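Local structure of phosphoribosylaminoimidazole carboxylase, ATPase subunit (Thermotoga maritima, 3AX6) at residues F25-L30 with V41-I46. The protein probably catalyses the ATP-dependent carboxylation of 5-aminoimidazole ribonucleotide with bicarbonate to N5-carboxyaminoimidazole ribonucleotide in purine biosynthesis. Sequence-based numbering, arbitrary orientation.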
ATOM      1  N   PHE A  25     -12.437  -2.205  -8.525  1.00 18.36           N
ATOM      2  CA  PHE A  25     -12.584  -2.182  -9.964  1.00 17.35           C
ATOM      3  C   PHE A  25     -11.968  -3.397 -10.641  1.00 17.96           C
ATOM      4  O   PHE A  25     -11.092  -4.062 -10.091  1.00 17.53           O
ATOM      5  CB  PHE A  25     -11.963  -0.904 -10.526  1.00 17.58           C
ATOM      6  CG  PHE A  25     -12.672   0.344 -10.102  1.00 17.56           C
ATOM      7  CD1 PHE A  25     -13.972   0.593 -10.524  1.00 18.39           C
ATOM      8  CD2 PHE A  25     -12.049   1.267  -9.271  1.00 16.83           C
ATOM      9  CE1 PHE A  25     -14.642   1.748 -10.124  1.00 18.65           C
ATOM     10  CE2 PHE A  25     -12.709   2.419  -8.867  1.00 16.55           C
ATOM     11  CZ  PHE A  25     -14.010   2.660  -9.294  1.00 17.79           C
ATOM     12  N   TYR A  26     -12.446  -3.682 -11.844  1.00 18.46           N
ATOM     13  CA  TYR A  26     -11.945  -4.797 -12.626  1.00 18.86           C
ATOM     14  C   TYR A  26     -10.926  -4.168 -13.569  1.00 19.24           C
ATOM     15  O   TYR A  26     -11.228  -3.164 -14.209  1.00 18.57           O
ATOM     16  CB  TYR A  26     -13.083  -5.416 -13.436  1.00 20.43           C
ATOM     17  CG  TYR A  26     -12.724  -6.696 -14.146  1.00 21.83           C
ATOM     18  CD1 TYR A  26     -12.835  -7.924 -13.501  1.00 24.95           C
ATOM     19  CD2 TYR A  26     -12.298  -6.686 -15.473  1.00 23.86           C
ATOM     20  CE1 TYR A  26     -12.541  -9.114 -14.157  1.00 25.25           C
ATOM     21  CE2 TYR A  26     -11.997  -7.877 -16.141  1.00 25.23           C
ATOM     22  CZ  TYR A  26     -12.125  -9.083 -15.474  1.00 24.97           C
ATOM     23  OH  TYR A  26     -11.864 -10.264 -16.121  1.00 27.51           O
ATOM     24  N   VAL A  27      -9.726  -4.737 -13.657  1.00 18.83           N
ATOM     25  CA  VAL A  27      -8.710  -4.167 -14.535  1.00 19.33           C
ATOM     26  C   VAL A  27      -8.165  -5.082 -15.613  1.00 19.66           C
ATOM     27  O   VAL A  27      -7.803  -6.233 -15.365  1.00 20.59           O
ATOM     28  CB  VAL A  27      -7.504  -3.631 -13.744  1.00 19.67           C
ATOM     29  CG1 VAL A  27      -6.918  -4.732 -12.885  1.00 24.17           C
ATOM     30  CG2 VAL A  27      -6.443  -3.110 -14.708  1.00 16.15           C
ATOM     31  N   ILE A  28      -8.109  -4.542 -16.820  1.00 20.46           N
ATOM     32  CA  ILE A  28      -7.586  -5.252 -17.967  1.00 22.27           C
ATOM     33  C   ILE A  28      -6.376  -4.438 -18.443  1.00 22.66           C
ATOM     34  O   ILE A  28      -6.498  -3.248 -18.753  1.00 21.81           O
ATOM     35  CB  ILE A  28      -8.689  -5.402 -19.072  1.00 25.00           C
ATOM     36  CG1 ILE A  28      -8.067  -5.407 -20.469  1.00 25.56           C
ATOM     37  CG2 ILE A  28      -9.728  -4.308 -18.932  1.00 28.32           C
ATOM     38  CD1 ILE A  28      -7.230  -6.626 -20.769  1.00 27.58           C
ATOM     39  N   VAL A  29      -5.208  -5.085 -18.452  1.00 21.01           N
ATOM     40  CA  VAL A  29      -3.941  -4.465 -18.858  1.00 19.46           C
ATOM     41  C   VAL A  29      -3.500  -4.827 -20.290  1.00 18.86           C
ATOM     42  O   VAL A  29      -3.637  -5.968 -20.727  1.00 16.13           O
ATOM     43  CB  VAL A  29      -2.791  -4.865 -17.869  1.00 17.87           C
ATOM     44  CG1 VAL A  29      -1.437  -4.493 -18.445  1.00 17.01           C
ATOM     45  CG2 VAL A  29      -2.988  -4.190 -16.522  1.00 16.19           C
ATOM     46  N   LEU A  30      -2.977  -3.838 -21.009  1.00 17.74           N
ATOM     47  CA  LEU A  30      -2.488  -4.048 -22.364  1.00 18.85           C
ATOM     48  C   LEU A  30      -1.000  -3.732 -22.366  1.00 18.62           C
ATOM     49  O   LEU A  30      -0.595  -2.613 -22.048  1.00 15.96           O
ATOM     50  CB  LEU A  30      -3.221  -3.150 -23.365  1.00 18.65           C
ATOM     51  CG  LEU A  30      -2.785  -3.268 -24.836  1.00 20.70           C
ATOM     52  CD1 LEU A  30      -3.881  -2.709 -25.734  1.00 19.29           C
ATOM     53  CD2 LEU A  30      -1.456  -2.521 -25.078  1.00 19.71           C
ATOM     54  N   VAL A  41      -0.875  -8.956 -11.836  1.00 19.82           N
ATOM     55  CA  VAL A  41      -1.766  -8.667 -10.718  1.00 19.40           C
ATOM     56  C   VAL A  41      -3.109  -8.082 -11.158  1.00 20.78           C
ATOM     57  O   VAL A  41      -3.941  -7.701 -10.328  1.00 21.07           O
ATOM     58  CB  VAL A  41      -1.083  -7.720  -9.702  1.00 17.78           C
ATOM     59  CG1 VAL A  41       0.172  -8.391  -9.155  1.00 15.69           C
ATOM     60  CG2 VAL A  41      -0.729  -6.385 -10.358  1.00 12.79           C
ATOM     61  N   ALA A  42      -3.315  -8.024 -12.472  1.00 20.79           N
ATOM     62  CA  ALA A  42      -4.559  -7.518 -13.032  1.00 21.27           C
ATOM     63  C   ALA A  42      -5.502  -8.706 -13.197  1.00 21.91           C
ATOM     64  O   ALA A  42      -5.169  -9.825 -12.801  1.00 23.77           O
ATOM     65  CB  ALA A  42      -4.299  -6.853 -14.386  1.00 19.60           C
ATOM     66  N   ASP A  43      -6.674  -8.469 -13.773  1.00 22.82           N
ATOM     67  CA  ASP A  43      -7.646  -9.538 -13.983  1.00 24.58           C
ATOM     68  C   ASP A  43      -7.396 -10.215 -15.332  1.00 25.21           C
ATOM     69  O   ASP A  43      -7.577 -11.419 -15.479  1.00 26.33           O
ATOM     70  CB  ASP A  43      -9.063  -8.968 -13.937  1.00 23.00           C
ATOM     71  CG  ASP A  43      -9.426  -8.425 -12.574  1.00 24.46           C
ATOM     72  OD1 ASP A  43      -9.924  -9.210 -11.736  1.00 24.80           O
ATOM     73  OD2 ASP A  43      -9.196  -7.217 -12.336  1.00 22.22           O
ATOM     74  N   GLU A  44      -6.975  -9.419 -16.308  1.00 26.82           N
ATOM     75  CA  GLU A  44      -6.690  -9.899 -17.653  1.00 27.41           C
ATOM     76  C   GLU A  44      -5.609  -9.035 -18.282  1.00 27.30           C
ATOM     77  O   GLU A  44      -5.388  -7.898 -17.862  1.00 26.40           O
ATOM     78  CB  GLU A  44      -7.923  -9.782 -18.545  1.00 28.39           C
ATOM     79  CG  GLU A  44      -9.115 -10.620 -18.174  1.00 29.34           C
ATOM     80  CD  GLU A  44     -10.293 -10.291 -19.063  1.00 30.27           C
ATOM     81  OE1 GLU A  44     -10.085 -10.177 -20.287  1.00 31.96           O
ATOM     82  OE2 GLU A  44     -11.421 -10.145 -18.551  1.00 32.16           O
ATOM     83  N   GLN A  45      -4.942  -9.584 -19.291  1.00 27.81           N
ATOM     84  CA  GLN A  45      -3.930  -8.847 -20.027  1.00 26.77           C
ATOM     85  C   GLN A  45      -4.115  -9.152 -21.494  1.00 26.87           C
ATOM     86  O   GLN A  45      -4.438 -10.276 -21.866  1.00 27.94           O
ATOM     87  CB  GLN A  45      -2.503  -9.238 -19.641  1.00 25.92           C
ATOM     88  CG  GLN A  45      -1.492  -8.279 -20.282  1.00 25.48           C
ATOM     89  CD  GLN A  45      -0.036  -8.684 -20.117  1.00 26.57           C
ATOM     90  OE1 GLN A  45       0.415  -9.031 -19.027  1.00 26.25           O
ATOM     91  NE2 GLN A  45       0.715  -8.609 -21.207  1.00 27.66           N
ATOM     92  N   ILE A  46      -3.936  -8.134 -22.323  1.00 27.13           N
ATOM     93  CA  ILE A  46      -4.028  -8.288 -23.764  1.00 26.03           C
ATOM     94  C   ILE A  46      -2.583  -8.136 -24.217  1.00 25.97           C
ATOM     95  O   ILE A  46      -1.984  -7.076 -24.040  1.00 26.85           O
ATOM     96  CB  ILE A  46      -4.878  -7.170 -24.410  1.00 25.60           C
ATOM     97  CG1 ILE A  46      -6.320  -7.248 -23.909  1.00 25.13           C
ATOM     98  CG2 ILE A  46      -4.853  -7.306 -25.927  1.00 25.58           C
ATOM     99  CD1 ILE A  46      -7.209  -6.118 -24.415  1.00 23.66           C
TER
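The Tyr26 ring lies flat against the side chain of Asp43, whose CB sits 3.6 Å from the ring centroid in a CH-pi contact, with the carboxylate plane turned 18° from that of the ring. CG of Tyr26 is anti to the backbone N (chi1 -172°), beside the carbonyl carbon. At the ring edge, Tyr26 OH gives a very short hydrogen bond, 2.5 Å, to Glu44 OE2. Asp43 OD2 accepts a nearly straight bond from Val27 N (2.9 Å) and also pairs with Lys21. An alanine at Tyr26 would probably uncover one side of the Asp43 carboxylate and leave Glu44 OE2 without its hydroxyl mate. Beyond this point strands 26-31 and 44-47 run parallel as the two strands of a beta-alpha-beta unit, with helix 37-41 in the crossover, at one margin of the Rossmann-like preATP-grasp sheet, and Val29 N to Glu44 O and Ile46 N to Val29 O join their backbones. On the face of Val27 and Val29, the Ala42 methyl fits between Val27 CG1 and Val29 CG2, 3.7 Å from each, and the two valines also pack on Thr17 of helix 11-22. On the other face Ile28 CD1 presses tightly against Ile46 CG1 (3.3 Å), while Ile28 and Leu30 both pack on Leu59 of helix 53-61.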